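Putative cytochrome P450 YjiB (Bacillus subtilis subsp. subtilis, PDB 4RM4) binds heme through its iron and probably works as a cytochrome P450 monooxygenase, inserting one atom of molecular oxygen into organic substrates. Local coordinates at residues A[286-291]-A[309-314]; A[32-37]-A[50-55]; A[22-27]-A[385-390]. All coordinates share one frame; numbering follows the deposited sequence.

Contact 1: A[286-291]-A[309-314]; sequences APVLRR and MVLAFV. With HEM (protoporphyrin IX containing Fe), chain B.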
loop_
_atom_site.group_PDB
_atom_site.type_symbol
_atom_site.label_atom_id
_atom_site.label_comp_id
_atom_site.label_asym_id
_atom_site.label_seq_id
_atom_site.Cartn_x
_atom_site.Cartn_y
_atom_site.Cartn_z
ATOM N N ALA A 286 -0.841 5.300 -1.062
ATOM C CA ALA A 286 -0.831 5.246 -2.520
ATOM C C ALA A 286 -1.785 6.300 -3.066
ATOM O O ALA A 286 -2.947 6.014 -3.327
ATOM C CB ALA A 286 -1.207 3.837 -3.006
ATOM N N PRO A 287 -1.292 7.538 -3.231
ATOM C CA PRO A 287 -2.157 8.706 -3.486
ATOM C C PRO A 287 -2.793 8.775 -4.860
ATOM O O PRO A 287 -3.765 9.516 -5.020
ATOM C CB PRO A 287 -1.197 9.892 -3.322
ATOM C CG PRO A 287 0.155 9.322 -3.632
ATOM C CD PRO A 287 0.119 7.926 -3.047
ATOM N N VAL A 288 -2.251 8.049 -5.838
ATOM C CA VAL A 288 -2.678 8.237 -7.218
ATOM C C VAL A 288 -2.708 6.912 -8.006
ATOM O O VAL A 288 -1.836 6.051 -7.854
ATOM C CB VAL A 288 -1.803 9.345 -7.905
ATOM C CG1 VAL A 288 -0.330 8.913 -7.984
ATOM C CG2 VAL A 288 -2.344 9.705 -9.276
ATOM N N LEU A 289 -3.735 6.736 -8.834
ATOM C CA LEU A 289 -3.910 5.493 -9.561
ATOM C C LEU A 289 -4.112 5.858 -11.033
ATOM O O LEU A 289 -4.705 6.892 -11.331
ATOM C CB LEU A 289 -5.129 4.747 -9.013
ATOM C CG LEU A 289 -5.124 4.256 -7.568
ATOM C CD1 LEU A 289 -6.475 3.602 -7.247
ATOM C CD2 LEU A 289 -3.990 3.257 -7.319
ATOM N N ARG A 290 -3.583 5.038 -11.937
ATOM C CA ARG A 290 -3.655 5.308 -13.371
ATOM C C ARG A 290 -4.712 4.453 -14.083
ATOM O O ARG A 290 -4.911 3.284 -13.757
ATOM C CB ARG A 290 -2.285 5.052 -14.020
ATOM C CG ARG A 290 -1.133 5.883 -13.461
ATOM C CD ARG A 290 0.188 5.478 -14.111
ATOM N NE ARG A 290 1.316 6.260 -13.610
ATOM C CZ ARG A 290 1.809 7.335 -14.217
ATOM N NH1 ARG A 290 1.278 7.762 -15.355
ATOM N NH2 ARG A 290 2.837 7.984 -13.687
ATOM N N ARG A 291 -5.400 5.057 -15.048
ATOM C CA ARG A 291 -6.275 4.322 -15.954
ATOM C C ARG A 291 -6.098 4.837 -17.376
ATOM O O ARG A 291 -5.563 5.928 -17.601
ATOM C CB ARG A 291 -7.749 4.457 -15.540
ATOM C CG ARG A 291 -8.091 3.902 -14.143
ATOM C CD ARG A 291 -8.091 2.385 -14.174
ATOM N NE ARG A 291 -8.639 1.770 -12.967
ATOM C CZ ARG A 291 -7.920 1.457 -11.892
ATOM N NH1 ARG A 291 -6.625 1.729 -11.864
ATOM N NH2 ARG A 291 -8.502 0.885 -10.840
ATOM N N MET A 309 -4.551 8.935 -20.963
ATOM C CA MET A 309 -4.171 8.483 -19.632
ATOM C C MET A 309 -4.823 9.398 -18.592
ATOM O O MET A 309 -4.927 10.600 -18.801
ATOM C CB MET A 309 -2.654 8.513 -19.485
ATOM C CG MET A 309 -2.160 8.365 -18.060
ATOM S SD MET A 309 -1.905 6.653 -17.614
ATOM C CE MET A 309 -0.764 6.132 -18.890
ATOM N N VAL A 310 -5.300 8.812 -17.494
ATOM C CA VAL A 310 -5.945 9.570 -16.420
ATOM C C VAL A 310 -5.312 9.222 -15.080
ATOM O O VAL A 310 -5.133 8.050 -14.761
ATOM C CB VAL A 310 -7.449 9.240 -16.318
ATOM C CG1 VAL A 310 -8.090 10.005 -15.163
ATOM C CG2 VAL A 310 -8.161 9.547 -17.644
ATOM N N LEU A 311 -4.954 10.246 -14.313
ATOM C CA LEU A 311 -4.462 10.066 -12.954
ATOM C C LEU A 311 -5.588 10.375 -11.954
ATOM O O LEU A 311 -6.096 11.487 -11.904
ATOM C CB LEU A 311 -3.256 10.974 -12.704
ATOM C CG LEU A 311 -2.006 10.718 -13.552
ATOM C CD1 LEU A 311 -0.964 11.796 -13.263
ATOM C CD2 LEU A 311 -1.430 9.330 -13.271
ATOM N N ALA A 312 -5.982 9.380 -11.163
ATOM C CA ALA A 312 -7.073 9.553 -10.211
ATOM C C ALA A 312 -6.458 9.654 -8.817
ATOM O O ALA A 312 -5.925 8.679 -8.300
ATOM C CB ALA A 312 -8.048 8.383 -10.305
ATOM N N PHE A 313 -6.499 10.850 -8.250
ATOM C CA PHE A 313 -5.897 11.132 -6.950
ATOM C C PHE A 313 -6.764 10.721 -5.767
ATOM O O PHE A 313 -7.529 11.517 -5.239
ATOM C CB PHE A 313 -5.532 12.631 -6.866
ATOM C CG PHE A 313 -4.323 12.985 -7.678
ATOM C CD1 PHE A 313 -3.066 13.018 -7.094
ATOM C CD2 PHE A 313 -4.431 13.244 -9.039
ATOM C CE1 PHE A 313 -1.936 13.300 -7.850
ATOM C CE2 PHE A 313 -3.306 13.537 -9.798
ATOM C CZ PHE A 313 -2.064 13.565 -9.211
ATOM N N VAL A 314 -6.656 9.458 -5.365
ATOM C CA VAL A 314 -7.419 8.964 -4.238
ATOM C C VAL A 314 -7.041 9.730 -2.967
ATOM O O VAL A 314 -7.866 9.910 -2.084
ATOM C CB VAL A 314 -7.272 7.431 -4.045
ATOM C CG1 VAL A 314 -7.876 6.665 -5.242
ATOM C CG2 VAL A 314 -5.826 7.046 -3.848
HETATM C CHA HEM B . -4.377 -3.260 -5.258
HETATM C CHB HEM B . -3.515 0.129 -1.915
HETATM C CHC HEM B . -1.296 -3.182 0.891
HETATM C CHD HEM B . -1.707 -6.451 -2.662
HETATM C C1A HEM B . -4.378 -2.056 -4.583
HETATM C C2A HEM B . -5.061 -0.843 -4.986
HETATM C C3A HEM B . -4.824 0.093 -4.064
HETATM C C4A HEM B . -3.997 -0.494 -3.037
HETATM C CMA HEM B . -5.342 1.559 -4.076
HETATM C CAA HEM B . -5.928 -0.656 -6.256
HETATM C CBA HEM B . -5.053 -0.429 -7.475
HETATM C CGA HEM B . -5.864 0.044 -8.661
HETATM O O1A HEM B . -5.222 0.340 -9.701
HETATM O O2A HEM B . -7.116 0.126 -8.568
HETATM C C1B HEM B . -2.879 -0.496 -0.872
HETATM C C2B HEM B . -2.598 0.111 0.416
HETATM C C3B HEM B . -1.970 -0.798 1.175
HETATM C C4B HEM B . -1.853 -2.021 0.417
HETATM C CMB HEM B . -2.964 1.563 0.792
HETATM C CAB HEM B . -1.471 -0.692 2.634
HETATM C CBB HEM B . -1.959 0.243 3.452
HETATM C C1C HEM B . -1.245 -4.357 0.189
HETATM C C2C HEM B . -0.729 -5.623 0.673
HETATM C C3C HEM B . -0.852 -6.514 -0.319
HETATM C C4C HEM B . -1.442 -5.851 -1.448
HETATM C CMC HEM B . -0.169 -5.828 2.097
HETATM C CAC HEM B . -0.457 -8.011 -0.373
HETATM C CBC HEM B . 0.323 -8.617 0.528
HETATM C C1D HEM B . -2.432 -5.896 -3.692
HETATM C C2D HEM B . -2.711 -6.570 -4.928
HETATM C C3D HEM B . -3.549 -5.583 -5.749
HETATM C C4D HEM B . -3.691 -4.406 -4.914
HETATM C CMD HEM B . -2.262 -7.991 -5.318
HETATM C CAD HEM B . -4.128 -5.816 -7.166
HETATM C CBD HEM B . -5.539 -6.386 -7.006
HETATM C CGD HEM B . -6.194 -6.532 -8.360
HETATM O O1D HEM B . -7.218 -7.265 -8.445
HETATM O O2D HEM B . -5.668 -5.934 -9.334
HETATM N NA HEM B . -3.732 -1.796 -3.389
HETATM N NB HEM B . -2.397 -1.795 -0.828
HETATM N NC HEM B . -1.671 -4.526 -1.115
HETATM N ND HEM B . -3.024 -4.646 -3.715
HETATM FE FE HEM B . -2.848 -3.227 -2.210
HETATM O O HOH W 1 -0.879 -2.201 -3.218
#
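Ala-286 meets Val-314 beside the antiparallel pairing of strands 289-293 and 309-312 in the mixed P450 beta-sheet, next to the heme: Ala-286 O lies 3.1 Å from Val-314 CG2. At Pro-287, O comes close to Val-314 N, but the angle is too poor for a hydrogen bond; a CA-H...O contact from Phe-313 reaches the same oxygen. Val-288 puts CG2 over the centre of the Phe-313 ring, 3.8 Å from the centroid and 7° off the normal, a CH-pi contact. That methyl stands anti to the backbone N, which turns it to the ring and to Leu-311 CB. Leu-289 and Ala-312 form a hydrogen-bonded pair, and the bond from Ala-312 N to Leu-289 O (2.8 Å) is almost straight at 179°. Leu-289 CD1 packs on Val-314 CG1, while CD2 touches heme CBA and CMA. Arg-290, in a non-hydrogen-bonded pair with Leu-311, carries its extended chain alongside that leucine, whose CD2 sits over one guanidinium face toward the rim and 3.5 Å from Arg-290 CG. Arg-291 pairs with Val-310 through two backbone bonds. NH1 is shared between Arg-290 O and the heme propionate; Val-60 O takes a further bond from NH2. The propionate is gripped at both oxygens, Arg-291 NH1 to heme O1A at 2.9 Å and Arg-291 NH2 to heme O2A at 2.8 Å.

Contact 2: A[32-37]-A[50-55]; sequences SMRKDA and VFLYDD
Met-33 lies across one face of the Phe-51 ring, and this is the tight part of the contact between helix 27-36 and the short connection from strand 47-50 into helix 53-61. Met-33 CB stands over the ring centre, 3.6 Å from the Phe-51 centroid and 10° off the normal, a CH-pi contact. From there the chain bends at chi2 (-69°) and again at chi3, and this second bend brings Met-33 CE back to the ring, where it meets Phe-51 CE2 at 3.5 Å. The sulfur takes a more distant place: Met-33 SD is 5.1 Å from the Phe-51 centroid and oblique to the ring, a Met-aromatic contact. Phe-51 is buried, and its ring also stacks with Phe-313 and meets Trp-29 edge-to-face.

Arg-34 approaches the same residue through its aliphatic part, crossing the Phe-51 side chain at about a right angle. Arg-34 CG lies 3.4 Å from Phe-51 O and 3.8 Å from Phe-51 CB. The guanidinium continues past the contact to a salt bridge from NH1 to Glu-321 and a hydrogen bond from NH2 to Ser-316, whose OG is also bonded to Phe-51 O.

The looser side is at Leu-52, which is partly exposed. There Leu-52 CD2 touches Arg-34 CB at 3.8 Å. No hydrogen bond joins the two segments directly. Their adhesion therefore rests on dispersion and CH-pi packing; Ser-316 OG gives an indirect polar link, and a backbone bond of Phe-51 to Pro-38 adds another just beyond segment 32-37.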
loop_
_atom_site.group_PDB
_atom_site.type_symbol
_atom_site.label_atom_id
_atom_site.label_comp_id
_atom_site.label_asym_id
_atom_site.label_seq_id
_atom_site.Cartn_x
_atom_site.Cartn_y
_atom_site.Cartn_z
ATOM N N SER A 32 -6.689 23.062 -3.592
ATOM C CA SER A 32 -6.768 24.097 -4.614
ATOM C C SER A 32 -7.263 23.533 -5.957
ATOM O O SER A 32 -8.064 24.169 -6.640
ATOM C CB SER A 32 -5.429 24.823 -4.767
ATOM O OG SER A 32 -4.505 24.059 -5.504
ATOM N N MET A 33 -6.810 22.335 -6.325
ATOM C CA MET A 33 -7.278 21.699 -7.561
ATOM C C MET A 33 -8.748 21.287 -7.483
ATOM O O MET A 33 -9.499 21.480 -8.428
ATOM C CB MET A 33 -6.400 20.489 -7.925
ATOM C CG MET A 33 -4.924 20.822 -8.019
ATOM S SD MET A 33 -4.487 21.870 -9.427
ATOM C CE MET A 33 -4.786 20.739 -10.792
ATOM N N ARG A 34 -9.166 20.701 -6.368
ATOM C CA ARG A 34 -10.577 20.341 -6.239
ATOM C C ARG A 34 -11.460 21.564 -6.476
ATOM O O ARG A 34 -12.521 21.479 -7.120
ATOM C CB ARG A 34 -10.870 19.750 -4.864
ATOM C CG ARG A 34 -10.300 18.360 -4.669
ATOM C CD ARG A 34 -10.964 17.682 -3.486
ATOM N NE ARG A 34 -10.827 18.419 -2.220
ATOM C CZ ARG A 34 -9.733 18.407 -1.458
ATOM N NH1 ARG A 34 -9.699 19.086 -0.316
ATOM N NH2 ARG A 34 -8.665 17.731 -1.840
ATOM N N LYS A 35 -10.999 22.700 -5.961
ATOM C CA LYS A 35 -11.750 23.946 -6.051
ATOM C C LYS A 35 -11.610 24.640 -7.407
ATOM O O LYS A 35 -12.603 25.093 -7.983
ATOM C CB LYS A 35 -11.318 24.898 -4.932
ATOM C CG LYS A 35 -12.338 25.040 -3.813
ATOM C CD LYS A 35 -13.554 25.835 -4.280
ATOM C CE LYS A 35 -14.449 26.228 -3.115
ATOM N NZ LYS A 35 -15.461 27.253 -3.509
ATOM N N ASP A 36 -10.382 24.715 -7.906
ATOM C CA ASP A 36 -10.059 25.522 -9.087
ATOM C C ASP A 36 -9.907 24.757 -10.400
ATOM O O ASP A 36 -10.169 25.315 -11.463
ATOM C CB ASP A 36 -8.783 26.324 -8.842
ATOM C CG ASP A 36 -8.953 27.369 -7.767
ATOM O OD1 ASP A 36 -10.086 27.868 -7.606
ATOM O OD2 ASP A 36 -7.959 27.681 -7.079
ATOM N N ALA A 37 -9.456 23.502 -10.338
ATOM C CA ALA A 37 -9.211 22.724 -11.553
ATOM C C ALA A 37 -9.422 21.232 -11.304
ATOM O O ALA A 37 -8.476 20.447 -11.407
ATOM C CB ALA A 37 -7.774 22.983 -12.084
ATOM N N VAL A 50 -7.512 13.950 -11.976
ATOM C CA VAL A 50 -8.872 14.055 -11.474
ATOM C C VAL A 50 -8.799 14.094 -9.942
ATOM O O VAL A 50 -8.115 13.276 -9.350
ATOM C CB VAL A 50 -9.751 12.884 -11.976
ATOM C CG1 VAL A 50 -11.070 12.882 -11.259
ATOM C CG2 VAL A 50 -9.977 13.010 -13.491
ATOM N N PHE A 51 -9.474 15.060 -9.315
ATOM C CA PHE A 51 -9.267 15.339 -7.891
ATOM C C PHE A 51 -10.489 15.200 -6.967
ATOM O O PHE A 51 -10.323 15.114 -5.751
ATOM C CB PHE A 51 -8.675 16.748 -7.705
ATOM C CG PHE A 51 -7.281 16.903 -8.266
ATOM C CD1 PHE A 51 -6.176 16.594 -7.497
ATOM C CD2 PHE A 51 -7.085 17.361 -9.566
ATOM C CE1 PHE A 51 -4.879 16.727 -8.022
ATOM C CE2 PHE A 51 -5.801 17.493 -10.094
ATOM C CZ PHE A 51 -4.699 17.175 -9.316
ATOM N N LEU A 52 -11.700 15.204 -7.525
ATOM C CA LEU A 52 -12.908 15.128 -6.695
ATOM C C LEU A 52 -13.300 13.687 -6.396
ATOM O O LEU A 52 -13.139 12.806 -7.233
ATOM C CB LEU A 52 -14.095 15.838 -7.368
ATOM C CG LEU A 52 -14.070 17.359 -7.552
ATOM C CD1 LEU A 52 -15.304 17.829 -8.301
ATOM C CD2 LEU A 52 -13.974 18.072 -6.206
ATOM N N TYR A 53 -13.832 13.455 -5.204
ATOM C CA TYR A 53 -14.223 12.096 -4.811
ATOM C C TYR A 53 -15.107 11.351 -5.842
ATOM O O TYR A 53 -14.803 10.227 -6.231
ATOM C CB TYR A 53 -14.896 12.120 -3.437
ATOM C CG TYR A 53 -15.269 10.759 -2.901
ATOM C CD1 TYR A 53 -14.428 10.069 -2.027
ATOM C CD2 TYR A 53 -16.466 10.163 -3.272
ATOM C CE1 TYR A 53 -14.785 8.808 -1.536
ATOM C CE2 TYR A 53 -16.819 8.923 -2.807
ATOM C CZ TYR A 53 -15.985 8.247 -1.940
ATOM O OH TYR A 53 -16.380 7.010 -1.480
ATOM N N ASP A 54 -16.217 11.945 -6.274
ATOM C CA ASP A 54 -17.070 11.234 -7.229
ATOM C C ASP A 54 -16.350 10.917 -8.549
ATOM O O ASP A 54 -16.501 9.829 -9.116
ATOM C CB ASP A 54 -18.376 12.007 -7.489
ATOM C CG ASP A 54 -19.264 12.083 -6.257
ATOM O OD1 ASP A 54 -19.055 11.290 -5.313
ATOM O OD2 ASP A 54 -20.178 12.933 -6.236
ATOM N N ASP A 55 -15.557 11.865 -9.039
ATOM C CA ASP A 55 -14.827 11.663 -10.280
ATOM C C ASP A 55 -13.754 10.584 -10.120
ATOM O O ASP A 55 -13.657 9.661 -10.941
ATOM C CB ASP A 55 -14.214 12.977 -10.758
ATOM C CG ASP A 55 -15.267 14.017 -11.096
ATOM O OD1 ASP A 55 -16.414 13.604 -11.342
ATOM O OD2 ASP A 55 -14.945 15.226 -11.122
#

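Contact 3: A[22-27]-A[385-390]; sequences DAYHPF and VIYGLK
Tyr-24 and Tyr-387 lie with their ring planes almost parallel, 8° apart, in an offset stack whose centroids are separated by 4.7 Å. The offset sets the Tyr-387 hydroxyl oxygen over the centre of the Tyr-24 ring. Against the opposite face comes Leu-389, its CD2 displaced toward the rim and 3.4 Å from Tyr-24 CE1, so the ring is held between a tyrosine and a leucine methyl. CG is anti to the backbone N in both tyrosines.

Phe-27 completes the aromatic cluster. It turns its edge to the face of Tyr-387 in an offset edge-to-face pair with planes at 77°, and Phe-27 CE2 is 3.8 Å from Tyr-387 CZ. Pro-26 CD adds an aliphatic contact 3.6 Å from Tyr-387 CE1.

The polar bond across the contact runs from Tyr-387 OH to Tyr-24 O at 2.7 Å, the donor tilted 34° from the carbonyl plane. The same hydroxyl is bonded to Arg-283 NE, while Tyr-24 OH reaches Asn-250 OD1. An alanine in place of Tyr-24 would probably open a gap between Tyr-387 and Leu-389 and leave Asn-250 OD1 without the hydroxyl, though the backbone carbonyl would remain.

The contact thus joins the type I beta turn from Asp-22 to His-25, at the start of the modelled chain, to the chain entering strand 389-395. Its chemistry implies that the two bonds of the Tyr-387 hydroxyl, to Tyr-24 O and Arg-283 NE, are likely to limit rotation of that ring, which the stack and the Phe-27 edge also confine.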
loop_
_atom_site.group_PDB
_atom_site.type_symbol
_atom_site.label_atom_id
_atom_site.label_comp_id
_atom_site.label_asym_id
_atom_site.label_seq_id
_atom_site.Cartn_x
_atom_site.Cartn_y
_atom_site.Cartn_z
ATOM N N ASP A 22 6.357 20.895 1.681
ATOM C CA ASP A 22 7.200 19.844 1.129
ATOM C C ASP A 22 6.372 18.663 0.615
ATOM O O ASP A 22 5.148 18.770 0.460
ATOM C CB ASP A 22 8.229 19.381 2.172
ATOM C CG ASP A 22 7.584 18.929 3.468
ATOM O OD1 ASP A 22 6.425 18.471 3.426
ATOM O OD2 ASP A 22 8.238 19.022 4.528
ATOM N N ALA A 23 7.043 17.543 0.353
ATOM C CA ALA A 23 6.392 16.366 -0.222
ATOM C C ALA A 23 5.469 15.654 0.766
ATOM O O ALA A 23 4.655 14.820 0.367
ATOM C CB ALA A 23 7.435 15.391 -0.781
ATOM N N TYR A 24 5.594 15.976 2.049
ATOM C CA TYR A 24 4.697 15.395 3.043
ATOM C C TYR A 24 3.435 16.233 3.221
ATOM O O TYR A 24 2.569 15.895 4.037
ATOM C CB TYR A 24 5.398 15.196 4.398
ATOM C CG TYR A 24 4.789 14.066 5.212
ATOM C CD1 TYR A 24 4.763 12.768 4.716
ATOM C CD2 TYR A 24 4.238 14.299 6.465
ATOM C CE1 TYR A 24 4.204 11.726 5.443
ATOM C CE2 TYR A 24 3.678 13.271 7.209
ATOM C CZ TYR A 24 3.666 11.984 6.698
ATOM O OH TYR A 24 3.110 10.950 7.423
ATOM N N HIS A 25 3.328 17.327 2.464
ATOM C CA HIS A 25 2.232 18.286 2.663
ATOM C C HIS A 25 1.542 18.658 1.362
ATOM O O HIS A 25 1.470 19.833 1.009
ATOM C CB HIS A 25 2.740 19.550 3.369
ATOM C CG HIS A 25 3.293 19.288 4.733
ATOM N ND1 HIS A 25 2.506 19.263 5.863
ATOM C CD2 HIS A 25 4.550 19.002 5.143
ATOM C CE1 HIS A 25 3.260 18.991 6.914
ATOM N NE2 HIS A 25 4.504 18.828 6.503
ATOM N N PRO A 26 1.015 17.655 0.642
ATOM C CA PRO A 26 0.386 17.932 -0.654
ATOM C C PRO A 26 -1.073 18.385 -0.559
ATOM O O PRO A 26 -1.666 18.751 -1.578
ATOM C CB PRO A 26 0.440 16.572 -1.336
ATOM C CG PRO A 26 0.265 15.620 -0.209
ATOM C CD PRO A 26 1.052 16.210 0.927
ATOM N N PHE A 27 -1.650 18.349 0.636
ATOM C CA PHE A 27 -3.095 18.512 0.781
ATOM C C PHE A 27 -3.647 19.898 0.444
ATOM O O PHE A 27 -4.713 20.005 -0.152
ATOM C CB PHE A 27 -3.537 17.991 2.147
ATOM C CG PHE A 27 -3.154 16.550 2.352
ATOM C CD1 PHE A 27 -3.858 15.542 1.704
ATOM C CD2 PHE A 27 -2.054 16.212 3.121
ATOM C CE1 PHE A 27 -3.496 14.209 1.850
ATOM C CE2 PHE A 27 -1.675 14.879 3.272
ATOM C CZ PHE A 27 -2.401 13.876 2.631
ATOM N N VAL A 385 4.225 9.234 -6.813
ATOM C CA VAL A 385 3.303 8.104 -6.704
ATOM C C VAL A 385 3.249 7.488 -5.297
ATOM O O VAL A 385 2.514 6.528 -5.055
ATOM C CB VAL A 385 3.652 7.013 -7.759
ATOM C CG1 VAL A 385 5.081 6.519 -7.565
ATOM C CG2 VAL A 385 2.666 5.858 -7.705
ATOM N N ILE A 386 4.029 8.042 -4.377
ATOM C CA ILE A 386 4.168 7.477 -3.040
ATOM C C ILE A 386 3.954 8.560 -1.988
ATOM O O ILE A 386 4.400 9.688 -2.175
ATOM C CB ILE A 386 5.579 6.872 -2.856
ATOM C CG1 ILE A 386 5.788 5.717 -3.834
ATOM C CG2 ILE A 386 5.789 6.417 -1.423
ATOM C CD1 ILE A 386 7.150 5.066 -3.728
ATOM N N TYR A 387 3.241 8.235 -0.911
ATOM C CA TYR A 387 3.096 9.165 0.210
ATOM C C TYR A 387 3.529 8.512 1.520
ATOM O O TYR A 387 2.847 7.639 2.043
ATOM C CB TYR A 387 1.662 9.705 0.331
ATOM C CG TYR A 387 1.542 10.744 1.428
ATOM C CD1 TYR A 387 2.051 12.032 1.253
ATOM C CD2 TYR A 387 0.977 10.422 2.648
ATOM C CE1 TYR A 387 1.968 12.983 2.273
ATOM C CE2 TYR A 387 0.875 11.356 3.656
ATOM C CZ TYR A 387 1.378 12.631 3.472
ATOM O OH TYR A 387 1.275 13.543 4.491
ATOM N N GLY A 388 4.663 8.945 2.059
ATOM C CA GLY A 388 5.146 8.390 3.307
ATOM C C GLY A 388 6.464 8.999 3.734
ATOM O O GLY A 388 6.856 10.040 3.218
ATOM N N LEU A 389 7.135 8.333 4.666
ATOM C CA LEU A 389 8.322 8.859 5.323
ATOM C C LEU A 389 9.542 7.950 5.126
ATOM O O LEU A 389 9.445 6.731 5.239
ATOM C CB LEU A 389 8.045 9.026 6.828
ATOM C CG LEU A 389 6.941 10.018 7.206
ATOM C CD1 LEU A 389 6.700 10.000 8.690
ATOM C CD2 LEU A 389 7.339 11.406 6.730
ATOM N N LYS A 390 10.676 8.568 4.811
ATOM C CA LYS A 390 11.963 7.885 4.753
ATOM C C LYS A 390 12.496 7.664 6.174
ATOM O O LYS A 390 13.158 6.663 6.472
ATOM C CB LYS A 390 12.957 8.735 3.958
ATOM C CG LYS A 390 14.330 8.092 3.784
ATOM C CD LYS A 390 15.386 9.116 3.363
ATOM C CE LYS A 390 16.770 8.476 3.271
ATOM N NZ LYS A 390 17.061 7.633 4.466
#

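In the fold
Contact 2 adjoins contact 1 through Val-50, the end of strand 47-50, beside strand 309-312; the centres are 12 Å apart, with Leu-311 O 2.8 Å from Val-50 N and Phe-313 N 3.1 Å from Val-50 O, both probable hydrogen bonds. Contact 3 joins the first modelled residues to a segment late in the chain, and both other contacts fall within the sequence it spans. Its centre is 15 Å from that of contact 1, which it touches through Pro-287 CD, 3.4 Å from Val-385 O; the nearest atoms of contacts 2 and 3 are about 5 Å apart. Contact 1 reaches the heme directly, the Tyr-387 side chain lies about 9 Å from it, and contact 2 lies away from it.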